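Local coordinates for soluble epoxide hydrolase (Bacillus megaterium, PDB 4INZ), which belongs, as a soluble epoxide hydrolase, to the alpha/beta hydrolase fold family, whose central, mostly parallel beta-sheet is flanked by helices, at residues I89-I100 / I119-Y130. The protein carries 1 engineered substitution. Sequence-based numbering, arbitrary orientation.
Sequences IDVLVEDIRQVI and IGWTFAYRYPEY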
ATOM      1  N   ILE A  89       6.543  12.076   0.874  1.00 26.40           N
ATOM      2  CA  ILE A  89       7.163  10.818   0.454  1.00 26.15           C
ATOM      3  C   ILE A  89       8.536  10.548   1.089  1.00 27.80           C
ATOM      4  O   ILE A  89       8.819   9.420   1.480  1.00 27.14           O
ATOM      5  CB  ILE A  89       7.264  10.715  -1.091  1.00 27.50           C
ATOM      6  CG1 ILE A  89       7.755   9.325  -1.511  1.00 27.91           C
ATOM      7  CG2 ILE A  89       8.164  11.820  -1.653  1.00 26.03           C
ATOM      8  CD1 ILE A  89       6.753   8.186  -1.219  1.00 29.35           C
ATOM      9  N   ASP A  90       9.387  11.567   1.205  1.00 29.38           N
ATOM     10  CA  ASP A  90      10.710  11.336   1.775  1.00 30.68           C
ATOM     11  C   ASP A  90      10.608  10.867   3.228  1.00 31.23           C
ATOM     12  O   ASP A  90      11.409  10.046   3.686  1.00 31.94           O
ATOM     13  CB  ASP A  90      11.582  12.595   1.698  1.00 35.06           C
ATOM     14  CG  ASP A  90      12.028  12.920   0.280  1.00 36.60           C
ATOM     15  OD1 ASP A  90      11.827  12.089  -0.624  1.00 36.69           O
ATOM     16  OD2 ASP A  90      12.603  14.011   0.074  1.00 38.23           O
ATOM     17  N   VAL A  91       9.623  11.399   3.948  1.00 29.07           N
ATOM     18  CA  VAL A  91       9.403  11.020   5.339  1.00 28.57           C
ATOM     19  C   VAL A  91       8.933   9.575   5.418  1.00 28.33           C
ATOM     20  O   VAL A  91       9.452   8.782   6.206  1.00 30.00           O
ATOM     21  CB  VAL A  91       8.367  11.930   6.018  1.00 27.49           C
ATOM     22  CG1 VAL A  91       8.153  11.494   7.465  1.00 28.96           C
ATOM     23  CG2 VAL A  91       8.832  13.380   5.957  1.00 29.59           C
ATOM     24  N   LEU A  92       7.954   9.239   4.584  1.00 26.02           N
ATOM     25  CA  LEU A  92       7.399   7.892   4.543  1.00 26.28           C
ATOM     26  C   LEU A  92       8.455   6.856   4.165  1.00 26.27           C
ATOM     27  O   LEU A  92       8.489   5.763   4.723  1.00 27.17           O
ATOM     28  CB  LEU A  92       6.239   7.844   3.547  1.00 26.52           C
ATOM     29  CG  LEU A  92       5.087   8.795   3.886  1.00 25.67           C
ATOM     30  CD1 LEU A  92       4.160   8.973   2.700  1.00 27.10           C
ATOM     31  CD2 LEU A  92       4.315   8.304   5.108  1.00 24.77           C
ATOM     32  N   VAL A  93       9.312   7.206   3.211  1.00 27.12           N
ATOM     33  CA  VAL A  93      10.384   6.313   2.781  1.00 28.03           C
ATOM     34  C   VAL A  93      11.390   6.069   3.906  1.00 29.84           C
ATOM     35  O   VAL A  93      11.875   4.951   4.084  1.00 30.64           O
ATOM     36  CB  VAL A  93      11.107   6.851   1.515  1.00 29.12           C
ATOM     37  CG1 VAL A  93      12.439   6.128   1.292  1.00 29.25           C
ATOM     38  CG2 VAL A  93      10.213   6.717   0.286  1.00 28.72           C
ATOM     39  N   GLU A  94      11.694   7.114   4.672  1.00 31.68           N
ATOM     40  CA  GLU A  94      12.609   6.978   5.803  1.00 32.91           C
ATOM     41  C   GLU A  94      11.991   6.123   6.911  1.00 32.90           C
ATOM     42  O   GLU A  94      12.696   5.370   7.587  1.00 35.09           O
ATOM     43  CB  GLU A  94      13.035   8.348   6.340  1.00 36.16           C
ATOM     44  CG  GLU A  94      13.904   8.282   7.592  1.00 37.77           C
ATOM     45  CD  GLU A  94      15.337   7.825   7.321  1.00 40.69           C
ATOM     46  OE1 GLU A  94      15.676   7.521   6.159  1.00 41.10           O
ATOM     47  OE2 GLU A  94      16.131   7.778   8.286  1.00 42.30           O
ATOM     48  N   ASP A  95      10.677   6.232   7.095  1.00 29.97           N
ATOM     49  CA  ASP A  95       9.989   5.357   8.038  1.00 31.22           C
ATOM     50  C   ASP A  95      10.341   3.917   7.715  1.00 30.23           C
ATOM     51  O   ASP A  95      10.715   3.144   8.596  1.00 30.69           O
ATOM     52  CB  ASP A  95       8.465   5.514   7.956  1.00 30.31           C
ATOM     53  CG  ASP A  95       7.954   6.737   8.693  1.00 30.64           C
ATOM     54  OD1 ASP A  95       8.759   7.419   9.365  1.00 32.79           O
ATOM     55  OD2 ASP A  95       6.735   7.005   8.604  1.00 28.35           O
ATOM     56  N   ILE A  96      10.211   3.558   6.439  1.00 27.98           N
ATOM     57  CA  ILE A  96      10.395   2.178   6.027  1.00 27.45           C
ATOM     58  C   ILE A  96      11.839   1.747   6.230  1.00 29.74           C
ATOM     59  O   ILE A  96      12.102   0.641   6.695  1.00 30.23           O
ATOM     60  CB  ILE A  96       9.966   1.953   4.561  1.00 24.43           C
ATOM     61  CG1 ILE A  96       8.515   2.404   4.361  1.00 23.39           C
ATOM     62  CG2 ILE A  96      10.131   0.483   4.173  1.00 25.91           C
ATOM     63  CD1 ILE A  96       7.520   1.783   5.344  1.00 23.04           C
ATOM     64  N   ARG A  97      12.775   2.630   5.901  1.00 33.17           N
ATOM     65  CA  ARG A  97      14.184   2.316   6.088  1.00 34.91           C
ATOM     66  C   ARG A  97      14.492   2.005   7.551  1.00 35.50           C
ATOM     67  O   ARG A  97      15.170   1.022   7.852  1.00 36.35           O
ATOM     68  CB  ARG A  97      15.066   3.466   5.606  1.00 34.53           C
ATOM     69  CG  ARG A  97      16.502   3.062   5.357  1.00 36.92           C
ATOM     70  CD  ARG A  97      17.396   4.286   5.175  1.00 39.82           C
ATOM     71  NE  ARG A  97      17.443   5.112   6.378  1.00 42.12           N
ATOM     72  CZ  ARG A  97      18.209   4.848   7.433  1.00 45.68           C
ATOM     73  NH1 ARG A  97      18.996   3.779   7.434  1.00 45.80           N
ATOM     74  NH2 ARG A  97      18.189   5.649   8.487  1.00 47.48           N
ATOM     75  N   GLN A  98      13.993   2.845   8.454  1.00 35.41           N
ATOM     76  CA  GLN A  98      14.284   2.690   9.878  1.00 35.14           C
ATOM     77  C   GLN A  98      13.546   1.500  10.494  1.00 34.55           C
ATOM     78  O   GLN A  98      14.030   0.885  11.437  1.00 36.72           O
ATOM     79  CB  GLN A  98      13.973   3.976  10.655  1.00 35.00           C
ATOM     80  CG  GLN A  98      14.852   5.167  10.300  1.00 35.96           C
ATOM     81  CD  GLN A  98      14.800   6.265  11.356  1.00 36.36           C
ATOM     82  OE1 GLN A  98      14.449   6.016  12.509  1.00 35.72           O
ATOM     83  NE2 GLN A  98      15.141   7.485  10.962  1.00 37.56           N
ATOM     84  N   VAL A  99      12.372   1.174   9.966  1.00 33.28           N
ATOM     85  CA  VAL A  99      11.642   0.015  10.462  1.00 32.36           C
ATOM     86  C   VAL A  99      12.418  -1.273  10.200  1.00 33.32           C
ATOM     87  O   VAL A  99      12.548  -2.125  11.084  1.00 34.74           O
ATOM     88  CB  VAL A  99      10.243  -0.081   9.836  1.00 30.65           C
ATOM     89  CG1 VAL A  99       9.660  -1.472  10.054  1.00 31.50           C
ATOM     90  CG2 VAL A  99       9.338   1.001  10.423  1.00 30.62           C
ATOM     91  N   ILE A 100      12.935  -1.411   8.986  1.00 33.23           N
ATOM     92  CA  ILE A 100      13.711  -2.593   8.614  1.00 35.74           C
ATOM     93  C   ILE A 100      14.938  -2.743   9.516  1.00 38.57           C
ATOM     94  O   ILE A 100      15.217  -3.824  10.045  1.00 38.08           O
ATOM     95  CB  ILE A 100      14.126  -2.545   7.123  1.00 34.19           C
ATOM     96  CG1 ILE A 100      12.879  -2.588   6.235  1.00 34.60           C
ATOM     97  CG2 ILE A 100      15.060  -3.696   6.782  1.00 32.15           C
ATOM     98  CD1 ILE A 100      13.150  -2.328   4.762  1.00 34.08           C
ATOM     99  N   ILE A 119       4.648   4.028  -1.805  1.00 22.22           N
ATOM    100  CA  ILE A 119       5.800   4.179  -0.926  1.00 22.80           C
ATOM    101  C   ILE A 119       6.839   3.094  -1.199  1.00 22.04           C
ATOM    102  O   ILE A 119       8.031   3.378  -1.344  1.00 24.75           O
ATOM    103  CB  ILE A 119       5.375   4.133   0.556  1.00 21.31           C
ATOM    104  CG1 ILE A 119       4.409   5.284   0.869  1.00 20.46           C
ATOM    105  CG2 ILE A 119       6.607   4.182   1.471  1.00 23.49           C
ATOM    106  CD1 ILE A 119       3.598   5.088   2.153  1.00 19.28           C
ATOM    107  N   GLY A 120       6.373   1.854  -1.282  1.00 21.66           N
ATOM    108  CA  GLY A 120       7.248   0.705  -1.421  1.00 21.10           C
ATOM    109  C   GLY A 120       8.022   0.646  -2.726  1.00 22.50           C
ATOM    110  O   GLY A 120       9.200   0.292  -2.718  1.00 23.82           O
ATOM    111  N   TRP A 121       7.371   0.967  -3.845  1.00 23.15           N
ATOM    112  CA  TRP A 121       8.076   1.040  -5.123  1.00 23.92           C
ATOM    113  C   TRP A 121       9.181   2.078  -5.005  1.00 25.56           C
ATOM    114  O   TRP A 121      10.332   1.835  -5.386  1.00 24.13           O
ATOM    115  CB  TRP A 121       7.134   1.453  -6.261  1.00 22.72           C
ATOM    116  CG  TRP A 121       6.293   0.343  -6.896  1.00 22.40           C
ATOM    117  CD1 TRP A 121       4.938   0.190  -6.803  1.00 23.39           C
ATOM    118  CD2 TRP A 121       6.753  -0.712  -7.758  1.00 23.39           C
ATOM    119  NE1 TRP A 121       4.529  -0.907  -7.527  1.00 23.36           N
ATOM    120  CE2 TRP A 121       5.625  -1.479  -8.124  1.00 23.19           C
ATOM    121  CE3 TRP A 121       8.010  -1.093  -8.242  1.00 24.71           C
ATOM    122  CZ2 TRP A 121       5.713  -2.594  -8.957  1.00 23.04           C
ATOM    123  CZ3 TRP A 121       8.099  -2.205  -9.069  1.00 25.22           C
ATOM    124  CH2 TRP A 121       6.957  -2.939  -9.421  1.00 23.48           C
ATOM    125  N   THR A 122       8.823   3.243  -4.473  1.00 24.87           N
ATOM    126  CA  THR A 122       9.781   4.334  -4.319  1.00 26.49           C
ATOM    127  C   THR A 122      10.956   3.902  -3.438  1.00 26.39           C
ATOM    128  O   THR A 122      12.118   4.163  -3.759  1.00 27.96           O
ATOM    129  CB  THR A 122       9.105   5.592  -3.744  1.00 27.42           C
ATOM    130  OG1 THR A 122       8.038   5.996  -4.613  1.00 27.74           O
ATOM    131  CG2 THR A 122      10.104   6.734  -3.616  1.00 28.62           C
ATOM    132  N   PHE A 123      10.647   3.222  -2.338  1.00 25.50           N
ATOM    133  CA  PHE A 123      11.678   2.723  -1.439  1.00 26.26           C
ATOM    134  C   PHE A 123      12.594   1.711  -2.132  1.00 27.68           C
ATOM    135  O   PHE A 123      13.814   1.750  -1.959  1.00 27.51           O
ATOM    136  CB  PHE A 123      11.054   2.087  -0.193  1.00 26.27           C
ATOM    137  CG  PHE A 123      12.066   1.505   0.748  1.00 28.67           C
ATOM    138  CD1 PHE A 123      12.748   2.324   1.641  1.00 29.73           C
ATOM    139  CD2 PHE A 123      12.369   0.153   0.714  1.00 28.49           C
ATOM    140  CE1 PHE A 123      13.698   1.795   2.501  1.00 30.99           C
ATOM    141  CE2 PHE A 123      13.310  -0.382   1.574  1.00 29.68           C
ATOM    142  CZ  PHE A 123      13.982   0.442   2.467  1.00 31.10           C
ATOM    143  N   ALA A 124      12.006   0.794  -2.898  1.00 26.99           N
ATOM    144  CA  ALA A 124      12.792  -0.221  -3.602  1.00 27.17           C
ATOM    145  C   ALA A 124      13.730   0.412  -4.629  1.00 29.13           C
ATOM    146  O   ALA A 124      14.866  -0.033  -4.804  1.00 28.88           O
ATOM    147  CB  ALA A 124      11.875  -1.247  -4.275  1.00 27.55           C
ATOM    148  N   TYR A 125      13.251   1.448  -5.310  1.00 29.73           N
ATOM    149  CA  TYR A 125      14.068   2.145  -6.297  1.00 33.85           C
ATOM    150  C   TYR A 125      15.238   2.878  -5.641  1.00 34.55           C
ATOM    151  O   TYR A 125      16.354   2.880  -6.160  1.00 35.68           O
ATOM    152  CB  TYR A 125      13.217   3.133  -7.104  1.00 33.88           C
ATOM    153  CG  TYR A 125      12.648   2.572  -8.391  1.00 32.41           C
ATOM    154  CD1 TYR A 125      13.349   2.682  -9.593  1.00 34.71           C
ATOM    155  CD2 TYR A 125      11.408   1.941  -8.411  1.00 31.95           C
ATOM    156  CE1 TYR A 125      12.830   2.176 -10.775  1.00 34.90           C
ATOM    157  CE2 TYR A 125      10.884   1.430  -9.586  1.00 33.97           C
ATOM    158  CZ  TYR A 125      11.598   1.550 -10.766  1.00 35.96           C
ATOM    159  OH  TYR A 125      11.076   1.043 -11.937  1.00 37.26           O
ATOM    160  N   ARG A 126      14.977   3.503  -4.498  1.00 34.21           N
ATOM    161  CA  ARG A 126      15.995   4.305  -3.829  1.00 34.84           C
ATOM    162  C   ARG A 126      16.927   3.451  -2.973  1.00 36.72           C
ATOM    163  O   ARG A 126      18.113   3.754  -2.842  1.00 38.00           O
ATOM    164  CB  ARG A 126      15.350   5.396  -2.975  1.00 33.84           C
ATOM    165  CG  ARG A 126      14.531   6.406  -3.760  1.00 34.33           C
ATOM    166  CD  ARG A 126      14.008   7.514  -2.856  1.00 35.94           C
ATOM    167  NE  ARG A 126      13.235   8.508  -3.598  1.00 37.63           N
ATOM    168  CZ  ARG A 126      12.549   9.499  -3.032  1.00 39.79           C
ATOM    169  NH1 ARG A 126      12.534   9.631  -1.709  1.00 41.14           N
ATOM    170  NH2 ARG A 126      11.871  10.356  -3.790  1.00 37.80           N
ATOM    171  N   TYR A 127      16.387   2.386  -2.392  1.00 36.54           N
ATOM    172  CA  TYR A 127      17.161   1.523  -1.507  1.00 38.79           C
ATOM    173  C   TYR A 127      17.039   0.060  -1.914  1.00 38.78           C
ATOM    174  O   TYR A 127      16.633  -0.776  -1.104  1.00 38.48           O
ATOM    175  CB  TYR A 127      16.688   1.672  -0.057  1.00 37.27           C
ATOM    176  CG  TYR A 127      16.912   3.036   0.561  1.00 37.82           C
ATOM    177  CD1 TYR A 127      18.093   3.327   1.234  1.00 40.33           C
ATOM    178  CD2 TYR A 127      15.934   4.020   0.500  1.00 36.46           C
ATOM    179  CE1 TYR A 127      18.301   4.567   1.814  1.00 40.85           C
ATOM    180  CE2 TYR A 127      16.132   5.265   1.081  1.00 37.05           C
ATOM    181  CZ  TYR A 127      17.317   5.532   1.735  1.00 39.84           C
ATOM    182  OH  TYR A 127      17.521   6.766   2.315  1.00 40.29           O
ATOM    183  N   PRO A 128      17.402  -0.261  -3.164  1.00 38.41           N
ATOM    184  CA  PRO A 128      17.228  -1.634  -3.645  1.00 39.63           C
ATOM    185  C   PRO A 128      17.980  -2.658  -2.798  1.00 39.36           C
ATOM    186  O   PRO A 128      17.606  -3.827  -2.795  1.00 38.65           O
ATOM    187  CB  PRO A 128      17.796  -1.585  -5.066  1.00 40.32           C
ATOM    188  CG  PRO A 128      18.690  -0.382  -5.083  1.00 39.86           C
ATOM    189  CD  PRO A 128      18.033   0.601  -4.176  1.00 39.45           C
ATOM    190  N   GLU A 129      19.015  -2.224  -2.086  1.00 39.77           N
ATOM    191  CA  GLU A 129      19.796  -3.141  -1.265  1.00 39.45           C
ATOM    192  C   GLU A 129      19.030  -3.573  -0.008  1.00 38.95           C
ATOM    193  O   GLU A 129      19.407  -4.536   0.660  1.00 40.30           O
ATOM    194  CB  GLU A 129      21.161  -2.531  -0.906  1.00 42.03           C
ATOM    195  CG  GLU A 129      21.124  -1.396   0.110  1.00 42.93           C
ATOM    196  CD  GLU A 129      20.826  -0.035  -0.505  1.00 43.45           C
ATOM    197  OE1 GLU A 129      20.571   0.037  -1.728  1.00 41.40           O
ATOM    198  OE2 GLU A 129      20.853   0.966   0.246  1.00 44.09           O
ATOM    199  N   TYR A 130      17.950  -2.864   0.307  1.00 35.97           N
ATOM    200  CA  TYR A 130      17.130  -3.200   1.463  1.00 34.18           C
ATOM    201  C   TYR A 130      16.012  -4.162   1.071  1.00 32.59           C
ATOM    202  O   TYR A 130      15.296  -4.672   1.932  1.00 33.23           O
ATOM    203  CB  TYR A 130      16.499  -1.942   2.054  1.00 34.77           C
ATOM    204  CG  TYR A 130      17.379  -1.135   2.989  1.00 36.31           C
ATOM    205  CD1 TYR A 130      17.184  -1.174   4.368  1.00 37.15           C
ATOM    206  CD2 TYR A 130      18.383  -0.315   2.495  1.00 37.88           C
ATOM    207  CE1 TYR A 130      17.975  -0.423   5.231  1.00 36.71           C
ATOM    208  CE2 TYR A 130      19.174   0.438   3.344  1.00 39.64           C
ATOM    209  CZ  TYR A 130      18.970   0.378   4.710  1.00 37.54           C
ATOM    210  OH  TYR A 130      19.766   1.134   5.550  1.00 37.53           O
TER
HETATM  211  O   HOH W   1      11.184  13.332  -3.084  1.00 48.88           O
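F123 drives its ring into helix 89-102. One face lies on I96, whose CG2 stands 3.9 Å from the ring centroid and almost exactly on the normal, a CH-pi contact; the opposite face is covered near its rim by CB of Y127, one helical turn further along the chain. V93 CG1 fills the ring's edge at CD1, and I100 CD1 meets CZ at 3.7 Å. With CG anti to the backbone N (chi1 178°), the phenyl group reaches across to the other helix; the axes of helical segments 89-100 and 119-126 cross at -70°. Beta-branched V93, short and rigid, is a knob among I119, T122, F123 and R126. Toward the start of both segments, I119 CD1 packs on L92 CD1 at 4.0 Å.

The aliphatic part of R97 lies against two aromatic rings: CG over the Y130 ring, CD touching Y127 CE1 at 3.5 Å. A bend at chi3 turns the guanidinium back to E94, which it grips side-on through NE and NH2; Q98 NE2 also donates to E94 OE2. The Y130 hydroxyl is hydrogen-bonded to E101.

At the other end R126, extended from CG to NE, sends NH1 to D90 OD1 (2.8 Å, 154°); a water bridges OD1 and NH2, which also bonds P238 O.

Thus a largely buried apolar seam joins two helices of the alpha/beta hydrolase fold, and a single salt bridge, D90-R126, ties them at a more exposed edge, while E94 holds R97 within its own helix.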